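GDP-perosamine synthase (Caulobacter crescentus, PDB 3BN1) catalyses the pyridoxal 5'-phosphate-dependent transfer of an amino group from L-glutamate to GDP-4-keto-6-deoxy-D-mannose, giving GDP-perosamine for the S-LPS of the bacterial outer membrane. Local coordinates at residues V41-A46 / A244-V249; V133-Q138 / P318-M323; P277-A280 / R284-F287. All coordinates share one frame; numbering follows the deposited sequence.

Interaction 1 (V41-A46 / A244-V249); sequences VEFEKA and AQLERV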
loop_
_atom_site.group_PDB
_atom_site.type_symbol
_atom_site.label_atom_id
_atom_site.label_comp_id
_atom_site.label_asym_id
_atom_site.label_seq_id
_atom_site.Cartn_x
_atom_site.Cartn_y
_atom_site.Cartn_z
ATOM N N VAL A 41 15.679 -2.283 -7.300
ATOM C CA VAL A 41 16.188 -3.356 -8.120
ATOM C C VAL A 41 17.269 -4.164 -7.335
ATOM O O VAL A 41 17.349 -5.398 -7.445
ATOM C CB VAL A 41 16.725 -2.719 -9.425
ATOM C CG1 VAL A 41 18.012 -1.955 -9.135
ATOM C CG2 VAL A 41 16.850 -3.736 -10.545
ATOM N N GLU A 42 18.124 -3.457 -6.589
ATOM C CA GLU A 42 19.171 -4.149 -5.832
ATOM C C GLU A 42 18.598 -5.052 -4.763
ATOM O O GLU A 42 19.000 -6.203 -4.612
ATOM C CB GLU A 42 20.172 -3.200 -5.195
ATOM C CG GLU A 42 21.011 -2.479 -6.218
ATOM C CD GLU A 42 22.125 -1.668 -5.580
ATOM O OE1 GLU A 42 21.892 -1.128 -4.480
ATOM O OE2 GLU A 42 23.220 -1.578 -6.179
ATOM N N PHE A 43 17.648 -4.508 -4.032
ATOM C CA PHE A 43 16.991 -5.284 -2.996
ATOM C C PHE A 43 16.259 -6.481 -3.605
ATOM O O PHE A 43 16.414 -7.631 -3.143
ATOM C CB PHE A 43 15.989 -4.361 -2.270
ATOM C CG PHE A 43 15.361 -4.995 -1.054
ATOM C CD1 PHE A 43 16.058 -5.974 -0.315
ATOM C CD2 PHE A 43 14.054 -4.646 -0.664
ATOM C CE1 PHE A 43 15.473 -6.554 0.830
ATOM C CE2 PHE A 43 13.452 -5.264 0.480
ATOM C CZ PHE A 43 14.160 -6.211 1.222
ATOM N N GLU A 44 15.549 -6.276 -4.712
ATOM C CA GLU A 44 14.882 -7.425 -5.286
ATOM C C GLU A 44 15.911 -8.454 -5.712
ATOM O O GLU A 44 15.721 -9.639 -5.513
ATOM C CB GLU A 44 13.948 -7.064 -6.474
ATOM C CG GLU A 44 12.695 -6.179 -6.082
ATOM C CD GLU A 44 11.848 -5.770 -7.277
ATOM O OE1 GLU A 44 12.466 -5.618 -8.364
ATOM O OE2 GLU A 44 10.596 -5.610 -7.143
ATOM N N LYS A 45 16.989 -7.973 -6.317
ATOM C CA LYS A 45 18.041 -8.865 -6.773
ATOM C C LYS A 45 18.615 -9.704 -5.635
ATOM O O LYS A 45 18.698 -10.922 -5.705
ATOM C CB LYS A 45 19.158 -8.020 -7.376
ATOM C CG LYS A 45 19.728 -8.608 -8.658
ATOM C CD LYS A 45 21.260 -8.623 -8.649
ATOM C CE LYS A 45 21.848 -9.874 -7.975
ATOM N NZ LYS A 45 22.782 -10.657 -8.847
ATOM N N ALA A 46 19.133 -9.017 -4.637
ATOM C CA ALA A 46 19.729 -9.694 -3.485
ATOM C C ALA A 46 18.737 -10.636 -2.826
ATOM O O ALA A 46 19.096 -11.655 -2.238
ATOM C CB ALA A 46 20.110 -8.627 -2.450
ATOM N N ALA A 244 19.941 -2.836 3.226
ATOM C CA ALA A 244 20.891 -2.780 4.351
ATOM C C ALA A 244 20.560 -3.873 5.388
ATOM O O ALA A 244 21.450 -4.472 6.000
ATOM C CB ALA A 244 20.883 -1.394 4.978
ATOM N N GLN A 245 19.277 -4.159 5.591
ATOM C CA GLN A 245 18.907 -5.209 6.559
ATOM C C GLN A 245 19.381 -6.542 6.032
ATOM O O GLN A 245 19.889 -7.360 6.802
ATOM C CB GLN A 245 17.388 -5.302 6.698
ATOM C CG GLN A 245 16.834 -4.143 7.473
ATOM C CD GLN A 245 16.875 -4.416 8.986
ATOM O OE1 GLN A 245 16.068 -5.187 9.524
ATOM N NE2 GLN A 245 17.869 -3.823 9.659
ATOM N N LEU A 246 19.134 -6.771 4.739
ATOM C CA LEU A 246 19.496 -8.060 4.162
ATOM C C LEU A 246 20.988 -8.326 4.174
ATOM O O LEU A 246 21.395 -9.472 4.319
ATOM C CB LEU A 246 18.893 -8.300 2.776
ATOM C CG LEU A 246 18.989 -9.565 1.899
ATOM C CD1 LEU A 246 18.479 -10.883 2.480
ATOM C CD2 LEU A 246 18.373 -9.347 0.498
ATOM N N GLU A 247 21.786 -7.276 3.981
ATOM C CA GLU A 247 23.241 -7.411 4.052
ATOM C C GLU A 247 23.676 -7.975 5.390
ATOM O O GLU A 247 24.774 -8.498 5.539
ATOM C CB GLU A 247 23.899 -6.043 3.910
ATOM C CG GLU A 247 23.703 -5.375 2.568
ATOM C CD GLU A 247 24.168 -3.912 2.582
ATOM O OE1 GLU A 247 24.210 -3.294 3.671
ATOM O OE2 GLU A 247 24.452 -3.356 1.493
ATOM N N ARG A 248 22.841 -7.851 6.399
ATOM C CA ARG A 248 23.268 -8.324 7.692
ATOM C C ARG A 248 22.343 -9.409 8.172
ATOM O O ARG A 248 22.275 -9.653 9.362
ATOM C CB ARG A 248 23.311 -7.137 8.653
ATOM C CG ARG A 248 24.686 -6.396 8.595
ATOM C CD ARG A 248 24.793 -5.246 9.559
ATOM N NE ARG A 248 24.725 -5.688 10.946
ATOM C CZ ARG A 248 25.738 -6.262 11.580
ATOM N NH1 ARG A 248 25.592 -6.643 12.842
ATOM N NH2 ARG A 248 26.885 -6.456 10.933
ATOM N N VAL A 249 21.659 -10.058 7.241
ATOM C CA VAL A 249 20.672 -11.071 7.595
ATOM C C VAL A 249 21.257 -12.173 8.470
ATOM O O VAL A 249 20.683 -12.566 9.491
ATOM C CB VAL A 249 19.968 -11.689 6.362
ATOM C CG1 VAL A 249 20.889 -12.680 5.658
ATOM C CG2 VAL A 249 18.715 -12.441 6.798
#
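L246 carries this contact almost alone, sending one methyl from helix 236-247 against F43 and A46 of helix 38-51. All of the touching is apolar, and no hydrogen bond or salt bridge joins 41-46 to 244-249. The tighter half is aliphatic: A46 CB lies 3.5 Å from L246 CD2, a little closer than carbons usually pack, and A46 C is 3.6 Å from the same methyl. A46 points its CB toward the other helix, and its small side chain lets the backbones approach to 7.8 Å between A46 CA and L246 CA. The looser half is aromatic. L246 CD2 sits at the rim of the F43 ring, close to its plane, 4.0 Å from F43 CE1, so this is an edge contact without stacking. Both larger side chains extend opposite their own backbone N (chi1 -173° for F43, -176° for L246), which brings the F43 ring edge and L246 CD2 together between the helices.

The polar residues turn to other partners. E44 forms salt bridges with R210 and R213, while Q245 hydrogen-bonds to E20 and T191. Further along the same two helices, L246 also packs on F47 and Y50, and A46 on L243. F43 reaches A239 and meets the ring of F184, so the helix pair packs beside the large mixed sheet, near the end of its inner strand 179-183.

Interaction 2 (V133-Q138 / P318-M323); sequences VHLYGQ and PVFHPM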
loop_
_atom_site.group_PDB
_atom_site.type_symbol
_atom_site.label_atom_id
_atom_site.label_comp_id
_atom_site.label_asym_id
_atom_site.label_seq_id
_atom_site.Cartn_x
_atom_site.Cartn_y
_atom_site.Cartn_z
ATOM N N VAL A 133 1.256 -21.347 5.971
ATOM C CA VAL A 133 1.842 -20.198 6.620
ATOM C C VAL A 133 2.955 -20.722 7.535
ATOM O O VAL A 133 2.700 -21.567 8.395
ATOM C CB VAL A 133 0.833 -19.413 7.450
ATOM C CG1 VAL A 133 1.519 -18.265 8.193
ATOM C CG2 VAL A 133 -0.367 -18.989 6.592
ATOM N N HIS A 134 4.155 -20.147 7.391
ATOM C CA HIS A 134 5.307 -20.569 8.212
ATOM C C HIS A 134 5.331 -19.734 9.523
ATOM O O HIS A 134 6.038 -18.756 9.655
ATOM C CB HIS A 134 6.626 -20.472 7.387
ATOM C CG HIS A 134 6.539 -21.036 5.998
ATOM N ND1 HIS A 134 5.950 -22.252 5.721
ATOM C CD2 HIS A 134 7.096 -20.626 4.827
ATOM C CE1 HIS A 134 6.060 -22.519 4.429
ATOM N NE2 HIS A 134 6.777 -21.561 3.864
ATOM N N LEU A 135 4.535 -20.150 10.508
ATOM C CA LEU A 135 4.398 -19.389 11.734
ATOM C C LEU A 135 5.639 -19.357 12.617
ATOM O O LEU A 135 6.271 -20.395 12.824
ATOM C CB LEU A 135 3.264 -20.013 12.514
ATOM C CG LEU A 135 1.841 -19.678 12.097
ATOM C CD1 LEU A 135 0.882 -20.252 13.195
ATOM C CD2 LEU A 135 1.699 -18.158 11.916
ATOM N N TYR A 136 5.931 -18.187 13.192
ATOM C CA TYR A 136 7.047 -18.043 14.129
ATOM C C TYR A 136 8.457 -18.250 13.553
ATOM O O TYR A 136 9.484 -18.087 14.238
ATOM C CB TYR A 136 6.738 -18.856 15.389
ATOM C CG TYR A 136 5.378 -18.410 15.877
ATOM C CD1 TYR A 136 5.035 -17.056 15.762
ATOM C CD2 TYR A 136 4.403 -19.315 16.207
ATOM C CE1 TYR A 136 3.797 -16.596 16.046
ATOM C CE2 TYR A 136 3.141 -18.865 16.574
ATOM C CZ TYR A 136 2.860 -17.510 16.491
ATOM O OH TYR A 136 1.628 -17.018 16.827
ATOM N N GLY A 137 8.503 -18.521 12.258
ATOM C CA GLY A 137 9.817 -18.694 11.636
ATOM C C GLY A 137 10.110 -20.130 11.274
ATOM O O GLY A 137 11.240 -20.479 10.899
ATOM N N GLN A 138 9.095 -20.978 11.392
ATOM C CA GLN A 138 9.277 -22.389 11.098
ATOM C C GLN A 138 8.480 -22.743 9.846
ATOM O O GLN A 138 7.241 -22.580 9.856
ATOM C CB GLN A 138 8.708 -23.230 12.264
ATOM C CG GLN A 138 8.861 -24.724 12.089
ATOM C CD GLN A 138 8.964 -25.521 13.384
ATOM O OE1 GLN A 138 9.821 -26.432 13.460
ATOM N NE2 GLN A 138 8.195 -25.150 14.425
ATOM N N PRO A 318 -0.404 -12.851 22.788
ATOM C CA PRO A 318 -1.025 -14.135 22.600
ATOM C C PRO A 318 -0.729 -14.703 21.240
ATOM O O PRO A 318 -0.401 -14.000 20.259
ATOM C CB PRO A 318 -2.510 -13.822 22.738
ATOM C CG PRO A 318 -2.654 -12.386 22.402
ATOM C CD PRO A 318 -1.295 -11.740 22.412
ATOM N N VAL A 319 -0.834 -16.019 21.190
ATOM C CA VAL A 319 -0.742 -16.618 19.862
ATOM C C VAL A 319 -1.994 -16.091 19.119
ATOM O O VAL A 319 -3.054 -15.836 19.689
ATOM C CB VAL A 319 -0.723 -18.151 19.989
ATOM C CG1 VAL A 319 -1.286 -18.834 18.790
ATOM C CG2 VAL A 319 0.746 -18.568 20.218
ATOM N N PHE A 320 -1.885 -15.919 17.825
ATOM C CA PHE A 320 -3.011 -15.394 17.055
ATOM C C PHE A 320 -4.297 -16.071 17.363
ATOM O O PHE A 320 -4.310 -17.295 17.565
ATOM C CB PHE A 320 -2.756 -15.741 15.601
ATOM C CG PHE A 320 -1.505 -15.137 15.060
ATOM C CD1 PHE A 320 -1.427 -13.768 14.913
ATOM C CD2 PHE A 320 -0.450 -15.940 14.602
ATOM C CE1 PHE A 320 -0.305 -13.159 14.413
ATOM C CE2 PHE A 320 0.723 -15.344 14.013
ATOM C CZ PHE A 320 0.789 -13.968 13.950
ATOM N N HIS A 321 -5.393 -15.299 17.326
ATOM C CA HIS A 321 -6.710 -15.899 17.571
ATOM C C HIS A 321 -7.070 -16.596 16.305
ATOM O O HIS A 321 -6.946 -15.988 15.242
ATOM C CB HIS A 321 -7.817 -14.842 17.827
ATOM C CG HIS A 321 -7.562 -13.982 19.014
ATOM N ND1 HIS A 321 -6.986 -14.469 20.169
ATOM C CD2 HIS A 321 -7.746 -12.654 19.212
ATOM C CE1 HIS A 321 -6.818 -13.480 21.028
ATOM N NE2 HIS A 321 -7.290 -12.372 20.482
ATOM N N PRO A 322 -7.597 -17.820 16.412
ATOM C CA PRO A 322 -8.006 -18.522 15.210
ATOM C C PRO A 322 -9.037 -17.649 14.449
ATOM O O PRO A 322 -9.915 -17.029 15.053
ATOM C CB PRO A 322 -8.640 -19.799 15.775
ATOM C CG PRO A 322 -7.868 -20.101 17.018
ATOM C CD PRO A 322 -7.600 -18.710 17.602
ATOM N N MET A 323 -8.970 -17.666 13.130
ATOM C CA MET A 323 -9.892 -16.833 12.344
ATOM C C MET A 323 -11.342 -17.084 12.698
ATOM O O MET A 323 -12.181 -16.189 12.706
ATOM C CB MET A 323 -9.851 -17.275 10.871
ATOM C CG MET A 323 -8.474 -17.093 10.230
ATOM S SD MET A 323 -7.932 -15.378 10.052
ATOM C CE MET A 323 -7.361 -15.010 11.897
#
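Neither segment is regular helix or strand, and the backbones stay well apart, Y136 CA lying 9.8 Å from V319 CA and L135 CA 10.0 Å from F320 CA, so side chains alone span the gap. Y136 has a positive phi (66°), and G137 follows with a positive phi of its own, in a conformation that favours glycine.

The Y136 and F320 side chains arrive from opposite directions with their ring planes nearly parallel, 9° apart. The centroids are 5.9 Å apart, so the rings are slid past one another with scarcely any overlap, and it is the phenol end of Y136 that meets the CD2-CE2 side of F320. Y136 OH is 3.2 Å from F320 CD2, and Y136 CE1 is 3.9 Å from F320 CE2. V319 closes on the same hydroxyl, with V319 CG2 3.8 Å from Y136 OH. L135 adds a methyl to the other ring: L135 CD2 lies 3.6 Å from F320 CE2, and a chi1 of -79°, with CG opposite the carbonyl carbon, sends the branch that way. L135 CB rests over the rim of one face of the Y136 ring, so L135 touches both aromatic residues.

E162 accepts a hydrogen bond from Y136 N and also packs on L135 and F320. The F320 side chain is about 5 Å from the bound 2-oxoglutarate. The contact therefore probably forms part of the wall beside the 2-oxoglutarate site, where the loop after strand 127-130 of the large sheet meets the loop after strand 317-318 of the small antiparallel one, consistent with the aspartate aminotransferase fold.

Interaction 3 (P277-A280 / R284-F287); sequences PHVA and RHVF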
loop_
_atom_site.group_PDB
_atom_site.type_symbol
_atom_site.label_atom_id
_atom_site.label_comp_id
_atom_site.label_asym_id
_atom_site.label_seq_id
_atom_site.Cartn_x
_atom_site.Cartn_y
_atom_site.Cartn_z
ATOM N N PRO A 277 8.734 -24.460 22.489
ATOM C CA PRO A 277 8.403 -24.666 21.094
ATOM C C PRO A 277 9.084 -25.896 20.480
ATOM O O PRO A 277 10.294 -26.017 20.529
ATOM C CB PRO A 277 8.917 -23.401 20.414
ATOM C CG PRO A 277 10.052 -22.890 21.245
ATOM C CD PRO A 277 9.529 -23.221 22.676
ATOM N N HIS A 278 8.323 -26.791 19.865
ATOM C CA HIS A 278 8.964 -27.949 19.254
ATOM C C HIS A 278 9.622 -27.472 17.967
ATOM O O HIS A 278 9.098 -26.636 17.194
ATOM C CB HIS A 278 7.887 -28.993 18.930
ATOM C CG HIS A 278 8.370 -30.137 18.099
ATOM N ND1 HIS A 278 9.279 -31.055 18.577
ATOM C CD2 HIS A 278 8.083 -30.505 16.824
ATOM C CE1 HIS A 278 9.551 -31.931 17.625
ATOM N NE2 HIS A 278 8.841 -31.617 16.554
ATOM N N VAL A 279 10.800 -28.017 17.724
ATOM C CA VAL A 279 11.490 -27.660 16.496
ATOM C C VAL A 279 11.655 -28.843 15.540
ATOM O O VAL A 279 12.426 -29.770 15.839
ATOM C CB VAL A 279 12.869 -27.132 16.843
ATOM C CG1 VAL A 279 13.639 -26.760 15.585
ATOM C CG2 VAL A 279 12.631 -25.949 17.700
ATOM N N ALA A 280 11.000 -28.786 14.385
ATOM C CA ALA A 280 11.155 -29.863 13.378
ATOM C C ALA A 280 12.592 -29.967 12.864
ATOM O O ALA A 280 13.255 -28.956 12.625
ATOM C CB ALA A 280 10.218 -29.606 12.175
ATOM N N ARG A 284 16.132 -25.042 9.095
ATOM C CA ARG A 284 16.294 -23.995 10.110
ATOM C C ARG A 284 15.003 -23.298 10.439
ATOM O O ARG A 284 14.275 -22.830 9.538
ATOM C CB ARG A 284 17.198 -22.906 9.554
ATOM C CG ARG A 284 17.551 -21.845 10.572
ATOM C CD ARG A 284 18.544 -20.831 10.018
ATOM N NE ARG A 284 19.236 -20.117 11.114
ATOM C CZ ARG A 284 20.251 -19.276 10.906
ATOM N NH1 ARG A 284 20.613 -19.004 9.655
ATOM N NH2 ARG A 284 20.903 -18.704 11.917
ATOM N N HIS A 285 14.778 -23.177 11.738
ATOM C CA HIS A 285 13.649 -22.462 12.293
ATOM C C HIS A 285 14.279 -21.138 12.721
ATOM O O HIS A 285 15.208 -21.081 13.549
ATOM C CB HIS A 285 13.199 -23.237 13.488
ATOM C CG HIS A 285 11.985 -22.693 14.147
ATOM N ND1 HIS A 285 11.732 -21.340 14.235
ATOM C CD2 HIS A 285 11.007 -23.324 14.850
ATOM C CE1 HIS A 285 10.637 -21.153 14.946
ATOM N NE2 HIS A 285 10.165 -22.334 15.316
ATOM N N VAL A 286 13.853 -20.060 12.080
ATOM C CA VAL A 286 14.439 -18.758 12.340
ATOM C C VAL A 286 13.919 -18.013 13.582
ATOM O O VAL A 286 14.509 -17.012 14.007
ATOM C CB VAL A 286 14.550 -17.884 11.088
ATOM C CG1 VAL A 286 15.517 -18.525 10.032
ATOM C CG2 VAL A 286 13.176 -17.525 10.589
ATOM N N PHE A 287 12.888 -18.549 14.221
ATOM C CA PHE A 287 12.434 -17.940 15.464
ATOM C C PHE A 287 12.043 -16.453 15.457
ATOM O O PHE A 287 12.545 -15.617 16.244
ATOM C CB PHE A 287 13.411 -18.314 16.588
ATOM C CG PHE A 287 13.180 -19.696 17.148
ATOM C CD1 PHE A 287 12.144 -19.934 18.065
ATOM C CD2 PHE A 287 13.918 -20.778 16.700
ATOM C CE1 PHE A 287 11.862 -21.244 18.574
ATOM C CE2 PHE A 287 13.686 -22.066 17.222
ATOM C CZ PHE A 287 12.640 -22.309 18.140
#
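F287 meets P277 and V279 with the rim of its ring, and these are the close-packed pairs of the contact. P277 CG lies in the plane of that ring at its edge, 3.6 Å from F287 CE1, with the pyrrolidine and the phenyl group crossing at about a right angle. The next part of the rim takes V279: its CG2 is 3.7 Å from F287 CZ and sits near the ring plane. The two aliphatic residues thus follow the edge of the phenyl group from CE1 to CE2, while one face is taken within 284-287 itself. There the H285 imidazole covers it, with H285 CE1 3.5 Å above the plane of F287 and over its centre. F287 CE2 stands likewise over the centre of the imidazole.

A hydrogen bond fixes how H285 is turned. F287 N donates to H285 ND1 over 3.0 Å at an N-H...acceptor angle of 147°, and the donor lies 15° out of the imidazole plane. The bond holds the ring toward the backbone of F287, so that it can lie on the phenyl face.

Packing slackens on the side of V279 and H285, both of which are partly exposed. There V279 CG1 comes only to 4.1 Å from H285 CB. The chi1 of V279 (179°), with CG1 opposite the backbone N, puts CG1 on the H285 side and CG2 on the F287 rim. No hydrogen bond crosses between 277-280 and 284-287 on either side.

Both segments belong to the connection between strands 274-275 and 290-294, neighbours in the small antiparallel sheet. Helix 249-266 lies against the 284-287 side: F287 packs on V260, V286 and R284 on L253, and R284 forms a salt bridge with E257.

Interactions 2 and 3 adjoin, with centres 13 Å apart, and are joined through 133-138. A probable hydrogen bond links Q138 OE1 to A280 N (2.8 Å) and another G137 O to V286 N (2.9 Å), while Q138 CD packs 3.3 Å from H285 CD2. Loop 133-138 thus faces F320 on one flank and the 277-287 loop on another. The bound 2-oxoglutarate ranks the two: it is about 5 Å from the F320 side chain and about 14 Å from that of F287. Interaction 1 touches neither: centres are 26 Å apart from interaction 2 and 24 Å from interaction 3, nearest atoms about 12 Å and about 6 Å.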